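Local coordinates for protein imine reductase (Bacillus cereus, PDB 4D3D) that catalyses the NADPH-dependent, S-selective reduction of the cyclic imine 2-methylpyrroline, as an imine reductase, at residues Y201-A206 with A269-A274; A35-F40 with Y45-W50; V233-P238 with G247-L252. One frame throughout, in Å; residues are numbered along the deposited sequence.

Contact 1: Y201-A206 with A269-A274; sequences YLHALA and AGIDIA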
loop_
_atom_site.group_PDB
_atom_site.type_symbol
_atom_site.label_atom_id
_atom_site.label_comp_id
_atom_site.label_asym_id
_atom_site.label_seq_id
_atom_site.Cartn_x
_atom_site.Cartn_y
_atom_site.Cartn_z
ATOM N N TYR B 201 6.139 -1.300 3.741
ATOM C CA TYR B 201 6.263 -1.139 5.211
ATOM C C TYR B 201 7.562 -1.762 5.699
ATOM O O TYR B 201 8.368 -1.117 6.407
ATOM C CB TYR B 201 5.085 -1.684 5.958
ATOM C CG TYR B 201 5.356 -1.854 7.406
ATOM C CD1 TYR B 201 5.487 -0.751 8.250
ATOM C CD2 TYR B 201 5.688 -3.133 7.924
ATOM C CE1 TYR B 201 5.864 -0.915 9.596
ATOM C CE2 TYR B 201 6.036 -3.325 9.243
ATOM C CZ TYR B 201 6.137 -2.242 10.087
ATOM O OH TYR B 201 6.502 -2.394 11.441
ATOM N N LEU B 202 7.858 -2.995 5.280
ATOM C CA LEU B 202 9.166 -3.636 5.671
ATOM C C LEU B 202 10.376 -2.918 5.163
ATOM O O LEU B 202 11.437 -2.801 5.837
ATOM C CB LEU B 202 9.201 -5.095 5.233
ATOM C CG LEU B 202 8.134 -5.982 5.916
ATOM C CD1 LEU B 202 8.138 -7.362 5.287
ATOM C CD2 LEU B 202 8.262 -6.166 7.392
ATOM N N HIS B 203 10.278 -2.438 3.943
ATOM C CA HIS B 203 11.289 -1.687 3.295
ATOM C C HIS B 203 11.577 -0.336 4.074
ATOM O O HIS B 203 12.769 -0.045 4.385
ATOM C CB HIS B 203 10.900 -1.398 1.869
ATOM C CG HIS B 203 11.992 -0.768 1.089
ATOM N ND1 HIS B 203 12.138 0.618 0.983
ATOM C CD2 HIS B 203 13.056 -1.295 0.442
ATOM C CE1 HIS B 203 13.252 0.898 0.316
ATOM N NE2 HIS B 203 13.796 -0.250 -0.068
ATOM N N ALA B 204 10.510 0.381 4.332
ATOM C CA ALA B 204 10.556 1.630 5.142
ATOM C C ALA B 204 11.148 1.329 6.545
ATOM O O ALA B 204 12.039 2.089 7.046
ATOM C CB ALA B 204 9.194 2.247 5.260
ATOM N N LEU B 205 10.699 0.256 7.182
ATOM C CA LEU B 205 11.242 -0.157 8.485
ATOM C C LEU B 205 12.740 -0.454 8.396
ATOM O O LEU B 205 13.536 -0.057 9.308
ATOM C CB LEU B 205 10.457 -1.313 9.063
ATOM C CG LEU B 205 10.958 -1.849 10.395
ATOM C CD1 LEU B 205 10.888 -0.751 11.468
ATOM C CD2 LEU B 205 10.101 -3.029 10.748
ATOM N N ALA B 206 13.226 -1.104 7.324
ATOM C CA ALA B 206 14.637 -1.344 7.214
ATOM C C ALA B 206 15.488 -0.051 7.185
ATOM O O ALA B 206 16.629 0.032 7.737
ATOM C CB ALA B 206 14.943 -2.153 5.972
ATOM N N ALA B 269 21.164 4.543 3.097
ATOM C CA ALA B 269 20.943 3.667 4.224
ATOM C C ALA B 269 21.466 2.226 4.013
ATOM O O ALA B 269 21.377 1.444 4.919
ATOM C CB ALA B 269 19.489 3.655 4.675
ATOM N N GLY B 270 22.007 1.986 2.837
ATOM C CA GLY B 270 22.454 0.671 2.379
ATOM C C GLY B 270 21.369 -0.352 2.236
ATOM O O GLY B 270 21.608 -1.555 2.341
ATOM N N ILE B 271 20.150 0.091 2.023
ATOM C CA ILE B 271 18.965 -0.857 1.915
ATOM C C ILE B 271 18.763 -1.222 0.436
ATOM O O ILE B 271 19.074 -0.468 -0.473
ATOM C CB ILE B 271 17.754 -0.154 2.565
ATOM C CG1 ILE B 271 17.995 0.103 4.077
ATOM C CG2 ILE B 271 16.411 -0.903 2.341
ATOM C CD1 ILE B 271 18.544 -1.094 4.832
ATOM N N ASP B 272 18.225 -2.430 0.202
ATOM C CA ASP B 272 17.969 -2.900 -1.178
ATOM C C ASP B 272 17.075 -1.927 -1.921
ATOM O O ASP B 272 16.040 -1.521 -1.438
ATOM C CB ASP B 272 17.273 -4.273 -1.147
ATOM C CG ASP B 272 17.206 -4.946 -2.543
ATOM O OD1 ASP B 272 18.245 -5.412 -3.039
ATOM O OD2 ASP B 272 16.096 -5.052 -3.056
ATOM N N ILE B 273 17.508 -1.610 -3.120
ATOM C CA ILE B 273 16.902 -0.589 -3.970
ATOM C C ILE B 273 15.754 -1.100 -4.878
ATOM O O ILE B 273 15.051 -0.319 -5.457
ATOM C CB ILE B 273 18.009 0.005 -4.888
ATOM C CG1 ILE B 273 17.652 1.380 -5.240
ATOM C CG2 ILE B 273 18.326 -0.802 -6.139
ATOM C CD1 ILE B 273 17.959 2.216 -4.024
ATOM N N ALA B 274 15.593 -2.424 -5.053
ATOM C CA ALA B 274 14.722 -2.905 -6.123
ATOM C C ALA B 274 13.312 -2.388 -6.065
ATOM O O ALA B 274 12.774 -2.007 -7.140
ATOM C CB ALA B 274 14.663 -4.440 -6.100
#
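H203 and A206 of helix 182-210 meet I271 and D272 in the turn between helices 252-268 and 274-288, within the all-helical C-terminal domain of this 6-phosphogluconate dehydrogenase-like reductase. The turn has a defined shape. G270, with positive phi, ends the preceding helix in a Schellman motif. Two residues on, the carboxylate of D272 caps the next helix through a weak bond from A274 N to D272 OD2 (3.3 Å).

The polar link across the contact uses the backbone of D272, not its side chain. H203 NE2 donates to D272 O at 2.9 Å, with an N-H...O angle of 149°. The carbonyl points almost straight at the nitrogen (C=O...N 171°), and its oxygen lies in the imidazole plane. The ring reaches this position because CG of H203 is anti to the backbone N (chi1 -173°). Its other nitrogen, ND1, bonds to D192 of the second subunit, so both ring nitrogens have partners. F303 of that subunit meets the ring edge-to-face. D272 OD1 forms a salt bridge with R285 of the second subunit. The contact therefore ties a helix to a turn inside one chain and also faces the dimer interface.

I271 supplies the apolar half. The I271 and H203 side chains run past each other in opposite directions, with I271 CG2 at 3.6 Å from H203 NE2. One helical turn further along, the other branch of I271 rests on A206, where I271 CD1 lies 3.9 Å from A206 CB and 3.7 Å from A206 O.

Contact 2: A35-F40 with Y45-W50; sequences AMADVF and YSVTVW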
loop_
_atom_site.group_PDB
_atom_site.type_symbol
_atom_site.label_atom_id
_atom_site.label_comp_id
_atom_site.label_asym_id
_atom_site.label_seq_id
_atom_site.Cartn_x
_atom_site.Cartn_y
_atom_site.Cartn_z
ATOM N N ALA B 35 -12.439 -28.491 7.599
ATOM C CA ALA B 35 -13.115 -27.546 8.461
ATOM C C ALA B 35 -14.532 -27.321 8.004
ATOM O O ALA B 35 -15.452 -27.101 8.799
ATOM C CB ALA B 35 -12.382 -26.204 8.494
ATOM N N MET B 36 -14.724 -27.304 6.692
ATOM C CA MET B 36 -16.079 -27.139 6.176
ATOM C C MET B 36 -16.971 -28.330 6.422
ATOM O O MET B 36 -18.140 -28.195 6.854
ATOM C CB MET B 36 -15.979 -26.867 4.649
ATOM C CG MET B 36 -15.378 -25.504 4.323
ATOM S SD MET B 36 -15.149 -25.255 2.558
ATOM C CE MET B 36 -14.797 -23.518 2.639
ATOM N N ALA B 37 -16.479 -29.538 6.140
ATOM C CA ALA B 37 -17.249 -30.725 6.456
ATOM C C ALA B 37 -17.630 -30.775 7.956
ATOM O O ALA B 37 -18.712 -31.188 8.347
ATOM C CB ALA B 37 -16.462 -31.979 6.035
ATOM N N ASP B 38 -16.694 -30.393 8.790
ATOM C CA ASP B 38 -16.898 -30.404 10.253
ATOM C C ASP B 38 -18.059 -29.479 10.663
ATOM O O ASP B 38 -18.967 -29.856 11.451
ATOM C CB ASP B 38 -15.562 -29.979 10.875
ATOM C CG ASP B 38 -15.351 -30.523 12.225
ATOM O OD1 ASP B 38 -15.165 -31.757 12.353
ATOM O OD2 ASP B 38 -15.354 -29.706 13.156
ATOM N N VAL B 39 -18.066 -28.275 10.102
ATOM C CA VAL B 39 -19.135 -27.319 10.392
ATOM C C VAL B 39 -20.446 -27.746 9.834
ATOM O O VAL B 39 -21.460 -27.620 10.508
ATOM C CB VAL B 39 -18.808 -25.925 9.867
ATOM C CG1 VAL B 39 -20.022 -24.992 9.905
ATOM C CG2 VAL B 39 -17.707 -25.376 10.720
ATOM N N PHE B 40 -20.454 -28.300 8.609
ATOM C CA PHE B 40 -21.685 -28.867 8.111
ATOM C C PHE B 40 -22.233 -29.965 9.083
ATOM O O PHE B 40 -23.439 -29.974 9.331
ATOM C CB PHE B 40 -21.524 -29.460 6.686
ATOM C CG PHE B 40 -21.472 -28.444 5.576
ATOM C CD1 PHE B 40 -22.425 -27.429 5.461
ATOM C CD2 PHE B 40 -20.475 -28.548 4.582
ATOM C CE1 PHE B 40 -22.358 -26.484 4.430
ATOM C CE2 PHE B 40 -20.433 -27.646 3.503
ATOM C CZ PHE B 40 -21.385 -26.620 3.429
ATOM N N TYR B 45 -26.062 -31.394 8.902
ATOM C CA TYR B 45 -26.114 -31.835 7.521
ATOM C C TYR B 45 -25.694 -33.272 7.417
ATOM O O TYR B 45 -24.855 -33.764 8.193
ATOM C CB TYR B 45 -25.147 -30.993 6.670
ATOM C CG TYR B 45 -25.732 -29.662 6.280
ATOM C CD1 TYR B 45 -25.961 -28.684 7.240
ATOM C CD2 TYR B 45 -26.147 -29.402 4.958
ATOM C CE1 TYR B 45 -26.573 -27.484 6.916
ATOM C CE2 TYR B 45 -26.754 -28.195 4.619
ATOM C CZ TYR B 45 -26.960 -27.229 5.591
ATOM O OH TYR B 45 -27.566 -26.020 5.289
ATOM N N SER B 46 -26.282 -33.967 6.464
ATOM C CA SER B 46 -25.751 -35.240 5.990
ATOM C C SER B 46 -24.587 -34.852 5.026
ATOM O O SER B 46 -24.832 -34.091 4.110
ATOM C CB SER B 46 -26.822 -35.962 5.197
ATOM O OG SER B 46 -26.271 -37.086 4.522
ATOM N N VAL B 47 -23.369 -35.321 5.305
ATOM C CA VAL B 47 -22.183 -34.920 4.546
ATOM C C VAL B 47 -21.532 -36.143 3.900
ATOM O O VAL B 47 -21.087 -37.029 4.624
ATOM C CB VAL B 47 -21.181 -34.193 5.421
ATOM C CG1 VAL B 47 -19.959 -33.708 4.633
ATOM C CG2 VAL B 47 -21.829 -33.012 6.110
ATOM N N THR B 48 -21.383 -36.161 2.567
ATOM C CA THR B 48 -20.700 -37.255 1.873
ATOM C C THR B 48 -19.339 -36.708 1.441
ATOM O O THR B 48 -19.258 -35.550 0.981
ATOM C CB THR B 48 -21.489 -37.686 0.664
ATOM O OG1 THR B 48 -22.733 -38.270 1.110
ATOM C CG2 THR B 48 -20.711 -38.671 -0.151
ATOM N N VAL B 49 -18.254 -37.478 1.657
ATOM C CA VAL B 49 -16.866 -37.019 1.379
ATOM C C VAL B 49 -16.100 -37.995 0.501
ATOM O O VAL B 49 -16.364 -39.201 0.576
ATOM C CB VAL B 49 -16.057 -36.728 2.662
ATOM C CG1 VAL B 49 -16.773 -35.671 3.524
ATOM C CG2 VAL B 49 -15.771 -37.984 3.494
ATOM N N TRP B 50 -15.194 -37.486 -0.314
ATOM C CA TRP B 50 -14.229 -38.240 -1.110
ATOM C C TRP B 50 -12.899 -37.484 -1.145
ATOM O O TRP B 50 -12.864 -36.258 -1.229
ATOM C CB TRP B 50 -14.684 -38.531 -2.572
ATOM C CG TRP B 50 -13.722 -39.368 -3.387
ATOM C CD1 TRP B 50 -13.697 -40.715 -3.483
ATOM C CD2 TRP B 50 -12.662 -38.890 -4.206
ATOM N NE1 TRP B 50 -12.681 -41.107 -4.300
ATOM C CE2 TRP B 50 -11.994 -40.006 -4.719
ATOM C CE3 TRP B 50 -12.188 -37.614 -4.530
ATOM C CZ2 TRP B 50 -10.915 -39.902 -5.585
ATOM C CZ3 TRP B 50 -11.095 -37.470 -5.365
ATOM C CH2 TRP B 50 -10.440 -38.665 -5.903
#
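F40 has its CB against both Y45 and V47. F40 CB lies 3.6 Å from V47 CG2 and 3.9 Å from Y45 CB. The F40 and Y45 side chains cross at a slant. Their ring centroids are 5.2 Å apart and the planes meet at 48°. F40 CD1 lies over the centre of one face of the Y45 ring, 4.0 Å above its plane. CG of Y45 is anti to its own carbonyl carbon, and this brings its ring beside F40.

One backbone bond also joins this pair. Y45 N donates to F40 O at 3.0 Å, close to straight at the hydrogen (162°). This bond links the last turn of the helix to the residue just before the strand. The same carbonyl oxygen has the Y45 side chain beside it, with Y45 CB 3.3 Å from F40 O.

Helix 31-42 and strand 46-50 are the last two elements of the beta-alpha-beta unit that begins with strand 23-27. The unit belongs to the Rossmann-type NAD-binding domain, and the sequence leading into the start of the helix is consistent with the glycine-rich GxGxxG pattern of Rossmann domains. Helix and strand run nearly antiparallel in N-to-C direction, at 155°. Their axes come within 8.7 Å. F40 also touches V24 on the first strand, and the side chains of F40 and Y45 both touch T166 on helix 157-170.

V47 extends the apolar contact up the helix. Its two methyls diverge. While CG2 meets F40, V47 CG1 lies 4.1 Å from A37 CB. V49 follows on the same side of the strand and approaches A37 more loosely.

Contact 3: V233-P238 with G247-L252; sequences VEFYTP and GDVDRL. With P4C (O-acetaldehydyl-hexaethylene glycol), chain E.
F235 and Y236 of helix 215-242 belong to the pocket that holds the bound polyethylene glycol-type ligand, and V249 and D250 meet them from the loop leading into helix 252-268. The chief polar link is a hydrogen bond from Y236 OH to D250 OD1, 2.7 Å long. The two side chains approach from opposite directions, with the phenol ring and carboxylate planes 88° apart. OD1 lies near the plane of the tyrosine ring, at its edge. The hydroxyl, in turn, meets OD1 from above the carboxylate plane. The first torsion of D250 (chi1 79°) places its carboxylate toward the phenol.

Further bonds hold the carboxylate. S295 OG bonds to D250 OD1, and F296 N bonds to D250 OD2. The F296 ring also meets the Y236 ring edge-to-face.

V249 fills the apolar side. V249 CG2 lies 3.7 Å from F235 CE2 and 3.8 Å from Y236 OH, so one methyl touches both aromatics. The edge of the F235 ring is turned to a face of the Y236 ring, with F235 CD2 over its centre.

The ligand runs past this pair. Its C5 sits 3.8 Å above one face of the F235 ring, offset toward the rim, and its O4 is 3.7 Å from F235 CG. Its O7 comes to 3.3 Å from Y236 OH. Because the hydroxyl gives its proton to D250, that proton is directed away from the ether oxygen, so the ligand is probably held here mainly by van der Waals contact with the aromatic residues.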
loop_
_atom_site.group_PDB
_atom_site.type_symbol
_atom_site.label_atom_id
_atom_site.label_comp_id
_atom_site.label_asym_id
_atom_site.label_seq_id
_atom_site.Cartn_x
_atom_site.Cartn_y
_atom_site.Cartn_z
ATOM N N VAL B 233 -7.783 7.390 -2.059
ATOM C CA VAL B 233 -8.586 6.558 -2.966
ATOM C C VAL B 233 -9.968 7.152 -3.176
ATOM O O VAL B 233 -10.388 7.292 -4.280
ATOM C CB VAL B 233 -8.633 5.105 -2.463
ATOM C CG1 VAL B 233 -9.619 4.326 -3.249
ATOM C CG2 VAL B 233 -7.271 4.489 -2.466
ATOM N N GLU B 234 -10.645 7.627 -2.123
ATOM C CA GLU B 234 -11.954 8.249 -2.267
ATOM C C GLU B 234 -11.896 9.492 -3.136
ATOM O O GLU B 234 -12.770 9.700 -3.973
ATOM C CB GLU B 234 -12.554 8.637 -0.865
ATOM C CG GLU B 234 -12.848 7.419 -0.030
ATOM N N PHE B 235 -10.889 10.335 -2.938
ATOM C CA PHE B 235 -10.686 11.582 -3.743
ATOM C C PHE B 235 -10.527 11.293 -5.224
ATOM O O PHE B 235 -11.189 11.938 -6.051
ATOM C CB PHE B 235 -9.480 12.359 -3.266
ATOM C CG PHE B 235 -9.276 13.655 -3.998
ATOM C CD1 PHE B 235 -10.005 14.813 -3.647
ATOM C CD2 PHE B 235 -8.410 13.725 -5.057
ATOM C CE1 PHE B 235 -9.842 15.990 -4.373
ATOM C CE2 PHE B 235 -8.245 14.894 -5.811
ATOM C CZ PHE B 235 -8.979 16.048 -5.483
ATOM N N TYR B 236 -9.673 10.326 -5.536
ATOM C CA TYR B 236 -9.320 10.115 -6.964
ATOM C C TYR B 236 -10.280 9.182 -7.693
ATOM O O TYR B 236 -10.367 9.299 -8.917
ATOM C CB TYR B 236 -7.910 9.587 -7.078
ATOM C CG TYR B 236 -6.828 10.647 -6.798
ATOM C CD1 TYR B 236 -6.575 11.710 -7.670
ATOM C CD2 TYR B 236 -6.036 10.519 -5.692
ATOM C CE1 TYR B 236 -5.560 12.637 -7.390
ATOM C CE2 TYR B 236 -4.950 11.420 -5.466
ATOM C CZ TYR B 236 -4.786 12.494 -6.309
ATOM O OH TYR B 236 -3.716 13.367 -6.053
ATOM N N THR B 237 -11.070 8.382 -6.975
ATOM C CA THR B 237 -12.052 7.463 -7.591
ATOM C C THR B 237 -12.926 8.042 -8.713
ATOM O O THR B 237 -12.914 7.556 -9.853
ATOM C CB THR B 237 -12.846 6.722 -6.486
ATOM O OG1 THR B 237 -12.002 5.721 -5.892
ATOM C CG2 THR B 237 -14.087 6.088 -6.986
ATOM N N PRO B 238 -13.667 9.142 -8.442
ATOM C CA PRO B 238 -14.544 9.701 -9.490
ATOM C C PRO B 238 -13.777 10.276 -10.666
ATOM O O PRO B 238 -14.269 10.169 -11.800
ATOM C CB PRO B 238 -15.369 10.767 -8.713
ATOM C CG PRO B 238 -14.552 11.085 -7.487
ATOM C CD PRO B 238 -13.804 9.837 -7.157
ATOM N N GLY B 247 -3.802 18.153 -13.291
ATOM C CA GLY B 247 -2.845 18.446 -12.259
ATOM C C GLY B 247 -3.229 19.520 -11.270
ATOM O O GLY B 247 -2.361 20.249 -10.843
ATOM N N ASP B 248 -4.488 19.566 -10.852
ATOM C CA ASP B 248 -4.929 20.671 -9.972
ATOM C C ASP B 248 -4.519 20.551 -8.509
ATOM O O ASP B 248 -4.349 21.572 -7.859
ATOM C CB ASP B 248 -6.415 20.915 -10.130
ATOM C CG ASP B 248 -7.265 19.673 -9.845
ATOM O OD1 ASP B 248 -6.816 18.539 -10.077
ATOM O OD2 ASP B 248 -8.409 19.844 -9.429
ATOM N N VAL B 249 -4.354 19.337 -7.959
ATOM C CA VAL B 249 -3.894 19.111 -6.606
ATOM C C VAL B 249 -2.566 18.442 -6.549
ATOM O O VAL B 249 -1.960 18.355 -5.491
ATOM C CB VAL B 249 -4.958 18.354 -5.752
ATOM C CG1 VAL B 249 -6.298 19.068 -5.818
ATOM C CG2 VAL B 249 -5.153 16.904 -6.256
ATOM N N ASP B 250 -2.071 17.912 -7.683
ATOM C CA ASP B 250 -0.791 17.268 -7.677
ATOM C C ASP B 250 -0.279 17.125 -9.142
ATOM O O ASP B 250 -1.054 17.015 -10.048
ATOM C CB ASP B 250 -0.795 15.853 -7.009
ATOM C CG ASP B 250 -1.353 14.749 -7.964
ATOM O OD1 ASP B 250 -2.561 14.614 -8.177
ATOM O OD2 ASP B 250 -0.503 14.063 -8.595
ATOM N N ARG B 251 1.041 17.221 -9.292
ATOM C CA ARG B 251 1.648 17.108 -10.641
ATOM C C ARG B 251 2.681 15.948 -10.651
ATOM O O ARG B 251 3.515 15.753 -9.755
ATOM C CB ARG B 251 2.329 18.442 -11.035
ATOM C CG ARG B 251 1.183 19.468 -11.334
ATOM C CD ARG B 251 1.550 20.699 -12.069
ATOM N NE ARG B 251 0.419 21.664 -12.082
ATOM C CZ ARG B 251 -0.553 21.814 -12.995
ATOM N NH1 ARG B 251 -0.731 21.009 -14.042
ATOM N NH2 ARG B 251 -1.442 22.787 -12.794
ATOM N N LEU B 252 2.627 15.169 -11.743
ATOM C CA LEU B 252 3.550 14.012 -11.840
ATOM C C LEU B 252 5.009 14.373 -11.646
ATOM O O LEU B 252 5.780 13.657 -11.049
ATOM C CB LEU B 252 3.377 13.306 -13.197
ATOM C CG LEU B 252 4.133 12.003 -13.374
ATOM C CD1 LEU B 252 3.665 10.949 -12.368
ATOM C CD2 LEU B 252 4.012 11.462 -14.785
HETATM O O1 P4C E . -6.281 13.474 1.817
HETATM C C2 P4C E . -7.182 13.661 0.672
HETATM C C3 P4C E . -6.764 14.725 -0.358
HETATM O O4 P4C E . -6.446 14.128 -1.600
HETATM C C5 P4C E . -5.778 14.895 -2.633
HETATM C C6 P4C E . -4.347 15.243 -2.224
HETATM O O7 P4C E . -3.338 14.988 -3.229
HETATM C C8 P4C E . -1.952 15.140 -2.750
HETATM C C9 P4C E . -1.023 14.015 -3.320
HETATM O O10 P4C E . 0.383 13.878 -2.802
HETATM C C11 P4C E . 0.963 14.236 -1.502
HETATM C C12 P4C E . 1.413 13.062 -0.559
HETATM O O13 P4C E . 1.055 13.269 0.896
HETATM C C14 P4C E . 1.258 12.243 1.951
HETATM C C15 P4C E . 0.385 12.449 3.245
HETATM O O16 P4C E . -0.205 11.180 3.823
HETATM C C17 P4C E . -1.010 11.039 5.089
HETATM C C18 P4C E . -0.315 11.620 6.408
HETATM O O19 P4C E . 0.033 10.617 7.453
HETATM C C20 P4C E . 0.860 11.375 8.437
HETATM C C21 P4C E . 0.848 10.634 9.768
HETATM O O22 P4C E . 1.833 11.139 10.715
#

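In the fold
Contacts 1 and 3 both belong to the helical C-terminal domain, and contact 2 to the nucleotide-binding domain on the opposite side of the chain's centre. Helix 252-268 connects contacts 1 and 3: it starts at the end of 247-252 and finishes just before 269-274. Their centres are about 27 Å apart. Contact 2 lies about 46 Å and 49 Å from them, centre to centre. Contacts 1 and 2 are buried, whereas contact 3 is partly exposed and lines a ligand pocket. Contact 2 is mainly apolar, within one subunit. Contacts 1 and 3 each rely on one side-chain hydrogen bond. The second subunit supplies polar partners to contact 1 and packs against residues 233-238 in contact 3.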